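Local coordinates for protein C-glycoside 3-oxidase (Microbacterium trichothecenolyticum, PDB 7DVE) that oxidises the C3 hydroxyl of the sugar in C-glycosides such as isoorientin and mangiferin, using bound FAD and reducing oxygen to hydrogen peroxide, at residues C132-D137 and E149-L154; E179-V184 and E193-M198; L28-S33 and G157-G162. All blocks are in the same frame, centred on the assembly; numbering follows the deposited sequence.

Contact 1 (C132-D137 and E149-L154)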
loop_
_atom_site.group_PDB
_atom_site.type_symbol
_atom_site.label_atom_id
_atom_site.label_comp_id
_atom_site.label_asym_id
_atom_site.label_seq_id
_atom_site.Cartn_x
_atom_site.Cartn_y
_atom_site.Cartn_z
ATOM N N CYS A 132 7.671 -4.725 4.197
ATOM C CA CYS A 132 6.515 -5.386 4.809
ATOM C C CYS A 132 6.706 -5.723 6.287
ATOM O O CYS A 132 6.624 -6.890 6.676
ATOM C CB CYS A 132 6.170 -6.659 4.043
ATOM S SG CYS A 132 5.484 -6.410 2.404
ATOM N N PRO A 133 6.877 -4.729 7.153
ATOM C CA PRO A 133 6.927 -5.023 8.591
ATOM C C PRO A 133 5.562 -5.408 9.146
ATOM O O PRO A 133 4.509 -5.134 8.560
ATOM C CB PRO A 133 7.413 -3.711 9.210
ATOM C CG PRO A 133 6.923 -2.661 8.279
ATOM C CD PRO A 133 6.871 -3.281 6.882
ATOM N N ARG A 134 5.600 -6.070 10.324
ATOM C CA ARG A 134 4.415 -6.355 11.112
ATOM C C ARG A 134 4.146 -5.187 12.052
ATOM O O ARG A 134 5.087 -4.527 12.501
ATOM C CB ARG A 134 4.608 -7.635 11.921
ATOM C CG ARG A 134 4.538 -8.909 11.083
ATOM C CD ARG A 134 4.692 -10.145 11.943
ATOM N NE ARG A 134 4.641 -11.362 11.140
ATOM C CZ ARG A 134 3.973 -12.452 11.488
ATOM N NH1 ARG A 134 3.296 -12.516 12.626
ATOM N NH2 ARG A 134 3.975 -13.505 10.669
ATOM N N PRO A 135 2.883 -4.887 12.345
ATOM C CA PRO A 135 2.592 -3.863 13.351
ATOM C C PRO A 135 3.035 -4.334 14.728
ATOM O O PRO A 135 3.018 -5.529 15.035
ATOM C CB PRO A 135 1.070 -3.712 13.276
ATOM C CG PRO A 135 0.587 -5.044 12.760
ATOM C CD PRO A 135 1.658 -5.516 11.818
ATOM N N ASN A 136 3.432 -3.374 15.561
ATOM C CA ASN A 136 3.882 -3.635 16.923
ATOM C C ASN A 136 3.093 -2.777 17.915
ATOM O O ASN A 136 2.594 -1.704 17.570
ATOM C CB ASN A 136 5.388 -3.364 17.037
ATOM C CG ASN A 136 5.992 -3.915 18.321
ATOM O OD1 ASN A 136 5.435 -4.823 18.962
ATOM N ND2 ASN A 136 7.163 -3.394 18.687
ATOM N N ASP A 137 2.973 -3.260 19.144
ATOM C CA ASP A 137 2.402 -2.492 20.277
ATOM C C ASP A 137 1.060 -1.876 19.855
ATOM O O ASP A 137 0.215 -2.584 19.290
ATOM C CB ASP A 137 3.465 -1.500 20.765
ATOM C CG ASP A 137 4.581 -2.173 21.581
ATOM O OD1 ASP A 137 4.563 -3.421 21.747
ATOM O OD2 ASP A 137 5.478 -1.443 22.069
ATOM N N GLU A 149 -5.577 -14.572 16.133
ATOM C CA GLU A 149 -5.811 -14.602 14.694
ATOM C C GLU A 149 -4.946 -13.596 13.956
ATOM O O GLU A 149 -4.632 -13.811 12.779
ATOM C CB GLU A 149 -7.280 -14.352 14.356
ATOM C CG GLU A 149 -7.556 -14.532 12.861
ATOM C CD GLU A 149 -9.002 -14.293 12.452
ATOM O OE1 GLU A 149 -9.715 -13.503 13.130
ATOM O OE2 GLU A 149 -9.413 -14.911 11.433
ATOM N N LEU A 150 -4.557 -12.497 14.604
ATOM C CA LEU A 150 -3.769 -11.496 13.885
ATOM C C LEU A 150 -2.464 -12.105 13.372
ATOM O O LEU A 150 -2.111 -11.924 12.206
ATOM C CB LEU A 150 -3.509 -10.270 14.773
ATOM C CG LEU A 150 -2.587 -9.152 14.229
ATOM C CD1 LEU A 150 -2.968 -8.751 12.832
ATOM C CD2 LEU A 150 -2.571 -7.926 15.143
ATOM N N ASP A 151 -1.763 -12.868 14.213
ATOM C CA ASP A 151 -0.495 -13.471 13.795
ATOM C C ASP A 151 -0.678 -14.454 12.635
ATOM O O ASP A 151 0.106 -14.443 11.675
ATOM C CB ASP A 151 0.172 -14.157 14.988
ATOM C CG ASP A 151 0.927 -13.170 15.880
ATOM O OD1 ASP A 151 1.094 -11.996 15.478
ATOM O OD2 ASP A 151 1.343 -13.557 16.991
ATOM N N GLU A 152 -1.725 -15.286 12.686
ATOM C CA GLU A 152 -2.005 -16.189 11.570
ATOM C C GLU A 152 -2.337 -15.419 10.285
ATOM O O GLU A 152 -1.885 -15.797 9.192
ATOM C CB GLU A 152 -3.127 -17.161 11.953
ATOM C CG GLU A 152 -3.764 -17.874 10.768
ATOM C CD GLU A 152 -5.021 -18.632 11.135
ATOM O OE1 GLU A 152 -4.901 -19.726 11.713
ATOM O OE2 GLU A 152 -6.138 -18.140 10.856
ATOM N N LEU A 153 -3.095 -14.318 10.388
ATOM C CA LEU A 153 -3.375 -13.529 9.187
ATOM C C LEU A 153 -2.109 -12.881 8.630
ATOM O O LEU A 153 -1.924 -12.808 7.409
ATOM C CB LEU A 153 -4.427 -12.459 9.478
ATOM C CG LEU A 153 -5.794 -13.027 9.866
ATOM C CD1 LEU A 153 -6.786 -11.883 10.074
ATOM C CD2 LEU A 153 -6.277 -14.022 8.814
ATOM N N LEU A 154 -1.238 -12.373 9.497
ATOM C CA LEU A 154 -0.011 -11.760 8.994
ATOM C C LEU A 154 0.900 -12.809 8.347
ATOM O O LEU A 154 1.528 -12.537 7.314
ATOM C CB LEU A 154 0.709 -11.021 10.115
ATOM C CG LEU A 154 -0.011 -9.840 10.747
ATOM C CD1 LEU A 154 0.525 -9.626 12.142
ATOM C CD2 LEU A 154 0.162 -8.544 9.909
HETATM O O HOH W 1 3.359 -10.470 15.090
#

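Contact 2 (E179-V184 and E193-M198)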
loop_
_atom_site.group_PDB
_atom_site.type_symbol
_atom_site.label_atom_id
_atom_site.label_comp_id
_atom_site.label_asym_id
_atom_site.label_seq_id
_atom_site.Cartn_x
_atom_site.Cartn_y
_atom_site.Cartn_z
ATOM N N GLU A 179 24.611 -3.754 11.936
ATOM C CA GLU A 179 25.650 -3.763 12.968
ATOM C C GLU A 179 25.801 -2.389 13.609
ATOM O O GLU A 179 25.823 -2.250 14.847
ATOM C CB GLU A 179 26.976 -4.173 12.337
ATOM C CG GLU A 179 27.724 -5.280 12.999
ATOM C CD GLU A 179 28.975 -5.637 12.197
ATOM O OE1 GLU A 179 29.679 -6.612 12.573
ATOM O OE2 GLU A 179 29.261 -4.916 11.209
ATOM N N ARG A 180 25.936 -1.359 12.770
ATOM C CA ARG A 180 26.177 -0.019 13.285
ATOM C C ARG A 180 24.984 0.488 14.088
ATOM O O ARG A 180 25.161 1.157 15.113
ATOM C CB ARG A 180 26.525 0.912 12.131
ATOM C CG ARG A 180 27.938 0.693 11.652
ATOM C CD ARG A 180 28.239 1.446 10.378
ATOM N NE ARG A 180 29.401 0.869 9.722
ATOM C CZ ARG A 180 30.201 1.532 8.901
ATOM N NH1 ARG A 180 29.961 2.795 8.576
ATOM N NH2 ARG A 180 31.265 0.915 8.392
ATOM N N LEU A 181 23.761 0.158 13.663
ATOM C CA LEU A 181 22.586 0.591 14.417
ATOM C C LEU A 181 22.478 -0.161 15.736
ATOM O O LEU A 181 22.215 0.440 16.783
ATOM C CB LEU A 181 21.324 0.389 13.582
ATOM C CG LEU A 181 21.279 1.296 12.360
ATOM C CD1 LEU A 181 19.982 1.075 11.628
ATOM C CD2 LEU A 181 21.431 2.746 12.800
ATOM N N ALA A 182 22.680 -1.482 15.704
ATOM C CA ALA A 182 22.624 -2.271 16.927
ATOM C C ALA A 182 23.606 -1.744 17.954
ATOM O O ALA A 182 23.330 -1.789 19.154
ATOM C CB ALA A 182 22.905 -3.746 16.613
ATOM N N ALA A 183 24.753 -1.235 17.501
ATOM C CA ALA A 183 25.736 -0.679 18.432
ATOM C C ALA A 183 25.129 0.377 19.352
ATOM O O ALA A 183 25.470 0.443 20.536
ATOM C CB ALA A 183 26.906 -0.069 17.656
ATOM N N VAL A 184 24.249 1.224 18.825
ATOM C CA VAL A 184 23.676 2.341 19.570
ATOM C C VAL A 184 22.223 2.070 19.962
ATOM O O VAL A 184 21.492 3.002 20.264
ATOM C CB VAL A 184 23.781 3.666 18.787
ATOM C CG1 VAL A 184 25.225 4.013 18.463
ATOM C CG2 VAL A 184 22.949 3.595 17.505
ATOM N N GLU A 193 11.653 -5.942 18.664
ATOM C CA GLU A 193 11.917 -4.517 18.628
ATOM C C GLU A 193 13.341 -4.137 18.245
ATOM O O GLU A 193 13.588 -2.955 17.983
ATOM C CB GLU A 193 11.567 -3.886 19.984
ATOM C CG GLU A 193 10.287 -4.463 20.550
ATOM C CD GLU A 193 9.904 -3.866 21.879
ATOM O OE1 GLU A 193 10.814 -3.660 22.719
ATOM O OE2 GLU A 193 8.687 -3.609 22.077
ATOM N N ARG A 194 14.272 -5.081 18.182
ATOM C CA ARG A 194 15.637 -4.681 17.898
ATOM C C ARG A 194 15.836 -4.461 16.399
ATOM O O ARG A 194 15.011 -4.833 15.563
ATOM C CB ARG A 194 16.626 -5.706 18.447
ATOM C CG ARG A 194 16.948 -5.474 19.920
ATOM C CD ARG A 194 17.871 -6.528 20.493
ATOM N NE ARG A 194 17.307 -7.871 20.417
ATOM C CZ ARG A 194 17.005 -8.615 21.469
ATOM N NH1 ARG A 194 17.185 -8.173 22.705
ATOM N NH2 ARG A 194 16.503 -9.830 21.278
ATOM N N VAL A 195 16.935 -3.780 16.074
ATOM C CA VAL A 195 17.303 -3.564 14.687
ATOM C C VAL A 195 17.471 -4.909 13.983
ATOM O O VAL A 195 18.047 -5.850 14.537
ATOM C CB VAL A 195 18.579 -2.712 14.638
ATOM C CG1 VAL A 195 18.994 -2.479 13.205
ATOM C CG2 VAL A 195 18.335 -1.377 15.334
ATOM N N GLN A 196 16.921 -5.024 12.779
ATOM C CA GLN A 196 16.849 -6.311 12.092
ATOM C C GLN A 196 16.664 -6.050 10.603
ATOM O O GLN A 196 16.512 -4.900 10.174
ATOM C CB GLN A 196 15.711 -7.176 12.654
ATOM C CG GLN A 196 14.338 -6.459 12.767
ATOM C CD GLN A 196 13.313 -7.327 13.467
ATOM O OE1 GLN A 196 12.823 -8.306 12.894
ATOM N NE2 GLN A 196 13.015 -7.006 14.724
ATOM N N ARG A 197 16.678 -7.129 9.808
ATOM C CA ARG A 197 16.448 -6.973 8.377
ATOM C C ARG A 197 15.011 -6.558 8.125
ATOM O O ARG A 197 14.102 -6.966 8.848
ATOM C CB ARG A 197 16.733 -8.266 7.618
ATOM C CG ARG A 197 18.110 -8.835 7.816
ATOM C CD ARG A 197 18.008 -10.353 7.943
ATOM N NE ARG A 197 19.264 -11.006 7.624
ATOM C CZ ARG A 197 20.108 -11.414 8.560
ATOM N NH1 ARG A 197 19.877 -11.170 9.843
ATOM N NH2 ARG A 197 21.196 -12.105 8.207
ATOM N N MET A 198 14.798 -5.732 7.121
ATOM C CA MET A 198 13.426 -5.440 6.761
ATOM C C MET A 198 12.831 -6.661 6.063
ATOM O O MET A 198 13.457 -7.213 5.157
ATOM C CB MET A 198 13.321 -4.223 5.850
ATOM C CG MET A 198 11.869 -3.905 5.513
ATOM S SD MET A 198 10.979 -3.263 6.940
ATOM C CE MET A 198 11.598 -1.570 6.982
#

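Contact 3 (L28-S33 and G157-G162)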
loop_
_atom_site.group_PDB
_atom_site.type_symbol
_atom_site.label_atom_id
_atom_site.label_comp_id
_atom_site.label_asym_id
_atom_site.label_seq_id
_atom_site.Cartn_x
_atom_site.Cartn_y
_atom_site.Cartn_z
ATOM N N LEU A 28 -9.857 -16.826 -2.731
ATOM C CA LEU A 28 -11.019 -17.540 -3.244
ATOM C C LEU A 28 -10.627 -18.567 -4.301
ATOM O O LEU A 28 -11.296 -19.599 -4.418
ATOM C CB LEU A 28 -12.067 -16.551 -3.780
ATOM C CG LEU A 28 -12.684 -15.631 -2.710
ATOM C CD1 LEU A 28 -13.405 -14.417 -3.292
ATOM C CD2 LEU A 28 -13.607 -16.424 -1.770
ATOM N N SER A 29 -9.545 -18.343 -5.056
ATOM C CA SER A 29 -9.080 -19.403 -5.953
ATOM C C SER A 29 -8.572 -20.611 -5.171
ATOM O O SER A 29 -8.645 -21.744 -5.667
ATOM C CB SER A 29 -7.991 -18.884 -6.892
ATOM O OG SER A 29 -8.456 -17.774 -7.647
ATOM N N GLU A 30 -8.086 -20.395 -3.946
ATOM C CA GLU A 30 -7.668 -21.509 -3.092
ATOM C C GLU A 30 -8.869 -22.181 -2.415
ATOM O O GLU A 30 -9.142 -23.362 -2.647
ATOM C CB GLU A 30 -6.645 -21.028 -2.048
ATOM C CG GLU A 30 -5.197 -20.816 -2.572
ATOM C CD GLU A 30 -4.301 -20.051 -1.578
ATOM O OE1 GLU A 30 -4.817 -19.568 -0.546
ATOM O OE2 GLU A 30 -3.081 -19.917 -1.829
ATOM N N ARG A 31 -9.599 -21.458 -1.566
ATOM C CA ARG A 31 -10.659 -22.081 -0.766
ATOM C C ARG A 31 -12.014 -22.181 -1.469
ATOM O O ARG A 31 -12.913 -22.843 -0.941
ATOM C CB ARG A 31 -10.855 -21.320 0.557
ATOM C CG ARG A 31 -9.616 -21.293 1.445
ATOM C CD ARG A 31 -9.961 -20.937 2.879
ATOM N NE ARG A 31 -8.808 -21.065 3.763
ATOM C CZ ARG A 31 -8.876 -21.094 5.087
ATOM N NH1 ARG A 31 -10.032 -21.012 5.722
ATOM N NH2 ARG A 31 -7.752 -21.193 5.792
ATOM N N ALA A 32 -12.207 -21.545 -2.622
ATOM C CA ALA A 32 -13.530 -21.477 -3.251
ATOM C C ALA A 32 -13.393 -21.610 -4.763
ATOM O O ALA A 32 -13.900 -20.794 -5.534
ATOM C CB ALA A 32 -14.241 -20.173 -2.881
ATOM N N SER A 33 -12.685 -22.656 -5.197
ATOM C CA SER A 33 -12.312 -22.821 -6.599
ATOM C C SER A 33 -13.516 -22.960 -7.519
ATOM O O SER A 33 -13.365 -22.883 -8.743
ATOM C CB SER A 33 -11.420 -24.051 -6.732
ATOM O OG SER A 33 -12.221 -25.217 -6.634
ATOM N N GLY A 157 -0.483 -13.319 4.960
ATOM C CA GLY A 157 -0.137 -12.220 4.063
ATOM C C GLY A 157 1.311 -12.263 3.604
ATOM O O GLY A 157 1.616 -11.955 2.444
ATOM N N GLU A 158 2.229 -12.620 4.510
ATOM C CA GLU A 158 3.627 -12.848 4.124
ATOM C C GLU A 158 3.752 -13.969 3.094
ATOM O O GLU A 158 4.590 -13.906 2.188
ATOM C CB GLU A 158 4.459 -13.172 5.360
ATOM C CG GLU A 158 4.670 -11.947 6.239
ATOM C CD GLU A 158 4.845 -12.288 7.705
ATOM O OE1 GLU A 158 4.876 -13.495 8.055
ATOM O OE2 GLU A 158 4.964 -11.341 8.512
ATOM N N ARG A 159 2.916 -15.001 3.203
ATOM C CA ARG A 159 2.901 -16.023 2.154
ATOM C C ARG A 159 2.369 -15.461 0.832
ATOM O O ARG A 159 2.898 -15.763 -0.246
ATOM C CB ARG A 159 2.069 -17.212 2.603
ATOM C CG ARG A 159 1.646 -18.143 1.495
ATOM C CD ARG A 159 0.860 -19.309 2.063
ATOM N NE ARG A 159 -0.571 -19.023 2.189
ATOM C CZ ARG A 159 -1.467 -19.225 1.228
ATOM N NH1 ARG A 159 -1.107 -19.629 0.020
ATOM N NH2 ARG A 159 -2.760 -19.041 1.492
ATOM N N LEU A 160 1.326 -14.634 0.895
ATOM C CA LEU A 160 0.754 -14.111 -0.341
ATOM C C LEU A 160 1.758 -13.221 -1.066
ATOM O O LEU A 160 1.844 -13.239 -2.299
ATOM C CB LEU A 160 -0.538 -13.354 -0.052
ATOM C CG LEU A 160 -1.739 -14.179 0.420
ATOM C CD1 LEU A 160 -3.016 -13.407 0.186
ATOM C CD2 LEU A 160 -1.828 -15.538 -0.265
ATOM N N LEU A 161 2.546 -12.458 -0.318
ATOM C CA LEU A 161 3.470 -11.511 -0.908
ATOM C C LEU A 161 4.862 -12.088 -1.117
ATOM O O LEU A 161 5.709 -11.402 -1.688
ATOM C CB LEU A 161 3.542 -10.239 -0.034
ATOM C CG LEU A 161 2.273 -9.361 0.062
ATOM C CD1 LEU A 161 2.193 -8.591 1.395
ATOM C CD2 LEU A 161 2.180 -8.383 -1.092
ATOM N N GLY A 162 5.114 -13.331 -0.704
ATOM C CA GLY A 162 6.429 -13.943 -0.836
ATOM C C GLY A 162 7.471 -13.113 -0.115
ATOM O O GLY A 162 8.513 -12.765 -0.684
#

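Contact 1 (C132-D137 and E149-L154)
R134 lays its guanidinium over the side of L154, whose CB stands 3.8 Å from R134 CZ, above the centre of one face. The arginine reaches this place by a simple conformation: CG lies anti to the carbonyl carbon (chi1 -74°), and the chain then runs straight from CG to NE, carrying the flat group from the loop out to helix 149-161. D151 comes to the edge of the guanidinium, in its plane, but its carboxylate is turned 53° from it and the two side chains cross at about a right angle. The salt bridge from R134 NH1 to D151 OD1 is long, at 3.6 Å, and a water bridges the two: it accepts from R134 NH1 at 3.2 Å and donates to D151 OD1 at 2.8 Å. Both charges have stronger partners elsewhere, R134 NE with E158 and D151 OD1 with R140, while R134 NH2 bonds to S155 OG. An arginine suits the site because one flat group can offer N-H donors around its edge and a face to a leucine. Next along the loop, P135 and L154 meet tip to tip, CD to CD2 at 3.9 Å, the stiff proline ring giving a fixed apolar surface. A leucine in place of R134 would probably leave E158 OE2 without this salt bridge and the water without its NH1 donor. The arrangement ties an irregular loop to a helix in this GMC oxidoreductase: C132 follows directly on A131, an FAD-binding residue, and the side chain of P135 is about 10 Å from the bound FAD.

Contact 2 (E179-V184 and E193-M198)
L181, on the last full turn of helix 176-183, presses against V195, which lies just ahead of strand 196-204. Its CB is the main point of touch, 3.7 Å from V195 CG1 and 3.9 Å from V195 CG2, and so is straddled by the two methyls of the valine. That fork comes from the valine's rotamer: with chi1 at 180°, CG1 is anti to the backbone N and CG2 anti to the carbonyl carbon, and both branches face the helix. Going outward along the leucine, CG lies anti to its carbonyl carbon and serves as the branch point. From there CD1 continues beside the valine, reaching V195 CG1 at 4.0 Å, whereas CD2 diverges and stays 5.7 Å from V195 CG2. L181 also touches I426 and V345 of strand 341-347, so it belongs to a wider apolar cluster. The two side chains cross at about a right angle.

A182 stands where the backbones come closest, its CA 5.9 Å from that of V195. A small side chain is consistent with so close a backbone approach; the touch is a loose one, V195 CG2 lying 4.4 Å from A182 N.

On the polar side, Q196 folds back so that NE2 donates to R194 O at 3.1 Å, a bond within the segment between the residues on either side of V195 in sequence, and the amide of V195 bonds to E185 outside the contact. V195 itself also rests on T331 of strand 330-333. The side-chain contact between the helix and the residue leading into the strand is thus aliphatic, without polar bonds across it, so it rests on dispersion and the hydrophobic effect and probably imposes little directional restraint.

Contact 3 (L28-S33 and G157-G162)
Helix 19-31 of the Rossmann-type FAD-binding fold is joined, through a salt bridge from E30 near its end, to R159 of helix 149-161. Helix 19-31 follows strand 12-15 and a glycine-rich turn, G16, G18 and G21, consistent with the GxGxxG dinucleotide motif of such flavoproteins; the contact lies at the far end of that helix from the turn. The helices stand well apart, with the CA atoms of E30 and L160 at 11.5 Å, and only long side chains can span such a gap.

E30 and R159 approach from opposite directions. The arginine grips end-on with two nitrogens: NH2 gives a hydrogen to E30 OE1 at 2.9 Å, and NH1 gives one to E30 OE2 at 2.7 Å. Each oxygen is met on its syn side, and both bonds are nearly straight. The partners lie in the guanidinium plane, but the carboxylate is rotated slightly, its plane 20° from that of the arginine. R159 sets out with CG anti to the backbone N and bends at chi3 (87°), which turns the two terminal nitrogens toward helix 19-31. E30 remains extended beyond CG, which carries its carboxylate out to the arginine.

Neither charge relies on this pair alone. R159 NE makes a salt bridge to E156, and E30 OE2 another to R26, so the site is a small surface network of alternating charges. R31 NE lies 6.8 Å from R159 NH2, a like charge that the carboxylates around R159 would be expected to offset. Beyond the arginine, helix 149-161 closes with a Schellman motif at G162, whose positive phi suits a residue without a side chain. The methyl L160 CD2 sits over the centre of the R159 guanidinium, 3.9 Å above its plane.

In the fold
Helix 149-161 carries one side of both contact 1 and contact 3, whose centres are 16 Å apart; contact 1 lies nested inside the chain loop that contact 3 closes. They are joined directly by the salt bridge from R134 NE to E158 OE2, at 2.6 Å, and by C132 SG packing on L161 CD1. Contact 2 follows later in the chain, its centre 20 Å from that of contact 1, and P133 CD meets M198 SD at 4.1 Å between them. Contacts 2 and 3 do not touch, their centres being 32 Å apart. Contact 1 lies near the cofactor site: the side chain of L154 is about 10 Å from that of T490, an FAD-binding residue.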